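Local coordinates for UPF0237 protein SP_0238 (Streptococcus pneumoniae, PDB 1ZPV) that is of unknown function but, as a homodimeric ACT domain protein, possibly senses a small-molecule ligand in the manner of other ACT domains, at residues A20-N32 and E65-I77. Sequence-based numbering, arbitrary orientation.
Sequences AGVSGKIAELGLN and EFEAFGQTLNVKI
Lys25 carries its CG anti to the backbone N (chi1 -173°) and bends at chi2 (61°), which lays its methylene chain over one face of the Phe69 ring and delivers NZ to Glu65. Phe69 CG, anti to its own backbone N, brings ring atoms CD2 and CE2 against Lys25 CB. These residues join the two helices of an ACT domain, a ferredoxin-like βαββαβ fold in which helices 18-28 and 59-72 pack on one side of a four-stranded antiparallel sheet; their segments 20-28 and 65-72 run at 148°, roughly antiparallel. Lys25 CB sits 4.0 Å from the Phe69 ring centroid, a CH-pi contact offset toward the rim. Beyond the ring, Lys25 NZ donates to Glu65 OE2 at 2.6 Å, on the anti side of the carboxylate and well out of its plane, and to Glu28 OE2 at 2.9 Å, on the syn side. The shared ammonium thus bridges two acids whose OE2 atoms are 4.1 Å apart, and probably offsets their mutual repulsion. Deeper in, the Phe66 ring ends against helix 18-28: Leu29 CD1 lies 3.5 Å from Phe66 CZ, the Ile26 side chain crosses Phe66 at about a right angle, its CG1 4.1 Å from Phe66 CZ, and Ile8 of strand 4-12 also touches Phe66. At the other end Gly21, bare of a side chain, lets Leu73 CD1 come within 4.0 Å of its CA, while Gly21 O lies 3.3 Å from Phe69 CZ.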
# COMPACT_ATOMS: atom_id res chain seq x y z
N ALA C 20 -8.82 -18.71 -6.10
CA ALA C 20 -9.18 -19.71 -7.11
C ALA C 20 -9.75 -19.08 -8.38
O ALA C 20 -9.42 -19.49 -9.50
CB ALA C 20 -10.16 -20.72 -6.53
N GLY C 21 -10.63 -18.08 -8.21
CA GLY C 21 -11.31 -17.48 -9.39
C GLY C 21 -10.27 -16.77 -10.26
O GLY C 21 -10.23 -16.95 -11.47
N VAL C 22 -9.43 -15.97 -9.63
CA VAL C 22 -8.50 -15.12 -10.36
C VAL C 22 -7.38 -15.97 -10.98
O VAL C 22 -7.08 -15.82 -12.16
CB VAL C 22 -7.97 -13.95 -9.47
CG1 VAL C 22 -6.85 -13.18 -10.19
CG2 VAL C 22 -9.09 -12.97 -9.17
N SER C 23 -6.79 -16.89 -10.21
CA SER C 23 -5.75 -17.80 -10.78
C SER C 23 -6.28 -18.66 -11.93
O SER C 23 -5.57 -18.90 -12.90
CB SER C 23 -5.07 -18.68 -9.70
OG SER C 23 -6.01 -19.56 -9.05
N GLY C 24 -7.54 -19.11 -11.78
CA GLY C 24 -8.26 -19.90 -12.78
C GLY C 24 -8.49 -19.11 -14.05
O GLY C 24 -8.27 -19.64 -15.15
N LYS C 25 -8.91 -17.84 -13.91
CA LYS C 25 -9.07 -16.94 -15.08
C LYS C 25 -7.75 -16.68 -15.83
O LYS C 25 -7.70 -16.73 -17.07
CB LYS C 25 -9.65 -15.59 -14.62
CG LYS C 25 -10.02 -14.65 -15.78
CD LYS C 25 -11.08 -15.27 -16.67
CE LYS C 25 -11.47 -14.31 -17.79
NZ LYS C 25 -12.60 -14.90 -18.56
N ILE C 26 -6.69 -16.41 -15.07
CA ILE C 26 -5.34 -16.23 -15.65
C ILE C 26 -4.92 -17.46 -16.50
O ILE C 26 -4.44 -17.32 -17.63
CB ILE C 26 -4.31 -15.91 -14.55
CG1 ILE C 26 -4.60 -14.57 -13.87
CG2 ILE C 26 -2.88 -15.95 -15.05
CD1 ILE C 26 -3.73 -14.39 -12.61
N ALA C 27 -5.10 -18.67 -15.96
CA ALA C 27 -4.80 -19.90 -16.70
C ALA C 27 -5.72 -20.08 -17.95
O ALA C 27 -5.24 -20.47 -19.01
CB ALA C 27 -4.89 -21.12 -15.77
N GLU C 28 -7.01 -19.76 -17.82
CA GLU C 28 -7.96 -19.83 -18.97
C GLU C 28 -7.51 -18.93 -20.12
O GLU C 28 -7.62 -19.28 -21.31
CB GLU C 28 -9.40 -19.48 -18.55
CG GLU C 28 -10.41 -19.33 -19.74
CD GLU C 28 -11.47 -18.22 -19.51
OE1 GLU C 28 -12.54 -18.54 -18.93
OE2 GLU C 28 -11.24 -17.04 -19.88
N LEU C 29 -6.95 -17.78 -19.77
CA LEU C 29 -6.42 -16.85 -20.74
C LEU C 29 -5.05 -17.23 -21.29
O LEU C 29 -4.49 -16.49 -22.09
CB LEU C 29 -6.35 -15.45 -20.12
CG LEU C 29 -7.74 -14.79 -19.88
CD1 LEU C 29 -7.51 -13.60 -19.00
CD2 LEU C 29 -8.52 -14.37 -21.15
N GLY C 30 -4.54 -18.38 -20.82
CA GLY C 30 -3.24 -18.93 -21.21
C GLY C 30 -2.06 -18.09 -20.74
O GLY C 30 -1.01 -18.11 -21.40
N LEU C 31 -2.22 -17.38 -19.62
CA LEU C 31 -1.13 -16.55 -19.10
C LEU C 31 -0.37 -17.30 -17.99
O LEU C 31 -0.96 -18.12 -17.27
CB LEU C 31 -1.63 -15.19 -18.61
CG LEU C 31 -2.50 -14.36 -19.56
CD1 LEU C 31 -3.08 -13.16 -18.80
CD2 LEU C 31 -1.69 -13.92 -20.77
N ASN C 32 0.93 -17.06 -17.91
CA ASN C 32 1.75 -17.58 -16.78
C ASN C 32 1.69 -16.69 -15.52
O ASN C 32 1.78 -15.49 -15.64
CB ASN C 32 3.21 -17.69 -17.22
CG ASN C 32 3.37 -18.52 -18.44
OD1 ASN C 32 2.96 -19.68 -18.46
ND2 ASN C 32 3.93 -17.94 -19.49
N GLU C 65 -11.92 -7.74 -20.14
CA GLU C 65 -12.22 -9.11 -19.70
C GLU C 65 -11.98 -9.32 -18.19
O GLU C 65 -12.82 -9.94 -17.51
CB GLU C 65 -11.41 -10.10 -20.52
CG GLU C 65 -11.62 -11.54 -20.16
CD GLU C 65 -12.87 -12.14 -20.79
OE1 GLU C 65 -13.71 -11.43 -21.39
OE2 GLU C 65 -12.97 -13.37 -20.67
N PHE C 66 -10.89 -8.77 -17.66
CA PHE C 66 -10.64 -8.86 -16.22
C PHE C 66 -11.65 -8.08 -15.37
O PHE C 66 -12.10 -8.57 -14.33
CB PHE C 66 -9.18 -8.48 -15.90
CG PHE C 66 -8.21 -9.64 -16.04
CD1 PHE C 66 -7.20 -9.62 -16.99
CD2 PHE C 66 -8.30 -10.74 -15.22
CE1 PHE C 66 -6.28 -10.70 -17.08
CE2 PHE C 66 -7.42 -11.82 -15.31
CZ PHE C 66 -6.42 -11.81 -16.24
N GLU C 67 -12.04 -6.91 -15.84
CA GLU C 67 -13.04 -6.11 -15.14
C GLU C 67 -14.39 -6.84 -15.16
O GLU C 67 -15.11 -6.91 -14.16
CB GLU C 67 -13.12 -4.71 -15.76
CG GLU C 67 -14.32 -3.88 -15.29
CD GLU C 67 -14.26 -2.46 -15.80
OE1 GLU C 67 -14.44 -2.23 -17.03
OE2 GLU C 67 -14.04 -1.56 -14.96
N ALA C 68 -14.75 -7.40 -16.31
CA ALA C 68 -16.00 -8.15 -16.40
C ALA C 68 -15.98 -9.39 -15.50
O ALA C 68 -16.98 -9.67 -14.81
CB ALA C 68 -16.29 -8.54 -17.85
N PHE C 69 -14.87 -10.14 -15.52
CA PHE C 69 -14.74 -11.31 -14.65
C PHE C 69 -14.75 -10.92 -13.17
O PHE C 69 -15.44 -11.55 -12.35
CB PHE C 69 -13.47 -12.12 -14.95
CG PHE C 69 -13.30 -13.30 -14.01
CD1 PHE C 69 -14.10 -14.42 -14.15
CD2 PHE C 69 -12.38 -13.24 -12.95
CE1 PHE C 69 -13.99 -15.50 -13.25
CE2 PHE C 69 -12.24 -14.30 -12.06
CZ PHE C 69 -13.05 -15.44 -12.20
N GLY C 70 -13.98 -9.89 -12.83
CA GLY C 70 -14.02 -9.27 -11.49
C GLY C 70 -15.42 -9.01 -10.93
O GLY C 70 -15.72 -9.33 -9.78
N GLN C 71 -16.27 -8.43 -11.75
CA GLN C 71 -17.68 -8.20 -11.36
C GLN C 71 -18.42 -9.46 -10.98
O GLN C 71 -19.27 -9.41 -10.10
CB GLN C 71 -18.45 -7.45 -12.45
CG GLN C 71 -17.89 -6.04 -12.68
CD GLN C 71 -18.54 -5.31 -13.84
OE1 GLN C 71 -19.11 -5.93 -14.75
NE2 GLN C 71 -18.44 -3.98 -13.83
N THR C 72 -18.12 -10.59 -11.62
CA THR C 72 -18.82 -11.82 -11.26
C THR C 72 -18.48 -12.23 -9.84
O THR C 72 -19.27 -12.90 -9.18
CB THR C 72 -18.57 -12.99 -12.23
OG1 THR C 72 -17.21 -13.44 -12.10
CG2 THR C 72 -18.89 -12.58 -13.69
N LEU C 73 -17.30 -11.82 -9.36
CA LEU C 73 -16.83 -12.20 -8.03
C LEU C 73 -16.93 -11.07 -7.00
O LEU C 73 -16.51 -11.27 -5.85
CB LEU C 73 -15.37 -12.67 -8.13
CG LEU C 73 -15.05 -13.98 -8.88
CD1 LEU C 73 -13.58 -14.33 -8.62
CD2 LEU C 73 -15.97 -15.17 -8.49
N ASN C 74 -17.49 -9.93 -7.40
CA ASN C 74 -17.64 -8.71 -6.58
C ASN C 74 -16.27 -8.10 -6.17
O ASN C 74 -16.07 -7.67 -5.04
CB ASN C 74 -18.55 -8.94 -5.36
CG ASN C 74 -19.93 -9.50 -5.74
OD1 ASN C 74 -20.35 -10.53 -5.23
ND2 ASN C 74 -20.63 -8.81 -6.62
N VAL C 75 -15.33 -8.10 -7.12
CA VAL C 75 -13.99 -7.55 -6.88
C VAL C 75 -13.58 -6.65 -8.05
O VAL C 75 -14.08 -6.76 -9.18
CB VAL C 75 -12.89 -8.66 -6.67
CG1 VAL C 75 -13.20 -9.56 -5.47
CG2 VAL C 75 -12.63 -9.50 -7.95
N LYS C 76 -12.66 -5.74 -7.77
CA LYS C 76 -12.19 -4.84 -8.80
C LYS C 76 -10.85 -5.37 -9.27
O LYS C 76 -9.94 -5.52 -8.46
CB LYS C 76 -12.07 -3.45 -8.23
CG LYS C 76 -11.90 -2.35 -9.28
CD LYS C 76 -13.20 -2.09 -10.05
CE LYS C 76 -12.92 -1.18 -11.24
NZ LYS C 76 -11.95 -0.12 -10.82
N ILE C 77 -10.73 -5.67 -10.56
CA ILE C 77 -9.45 -6.18 -11.07
C ILE C 77 -8.82 -5.18 -12.03
O ILE C 77 -9.44 -4.79 -13.00
CB ILE C 77 -9.59 -7.53 -11.76
CG1 ILE C 77 -10.22 -8.54 -10.79
CG2 ILE C 77 -8.18 -8.02 -12.28
CD1 ILE C 77 -10.59 -9.92 -11.39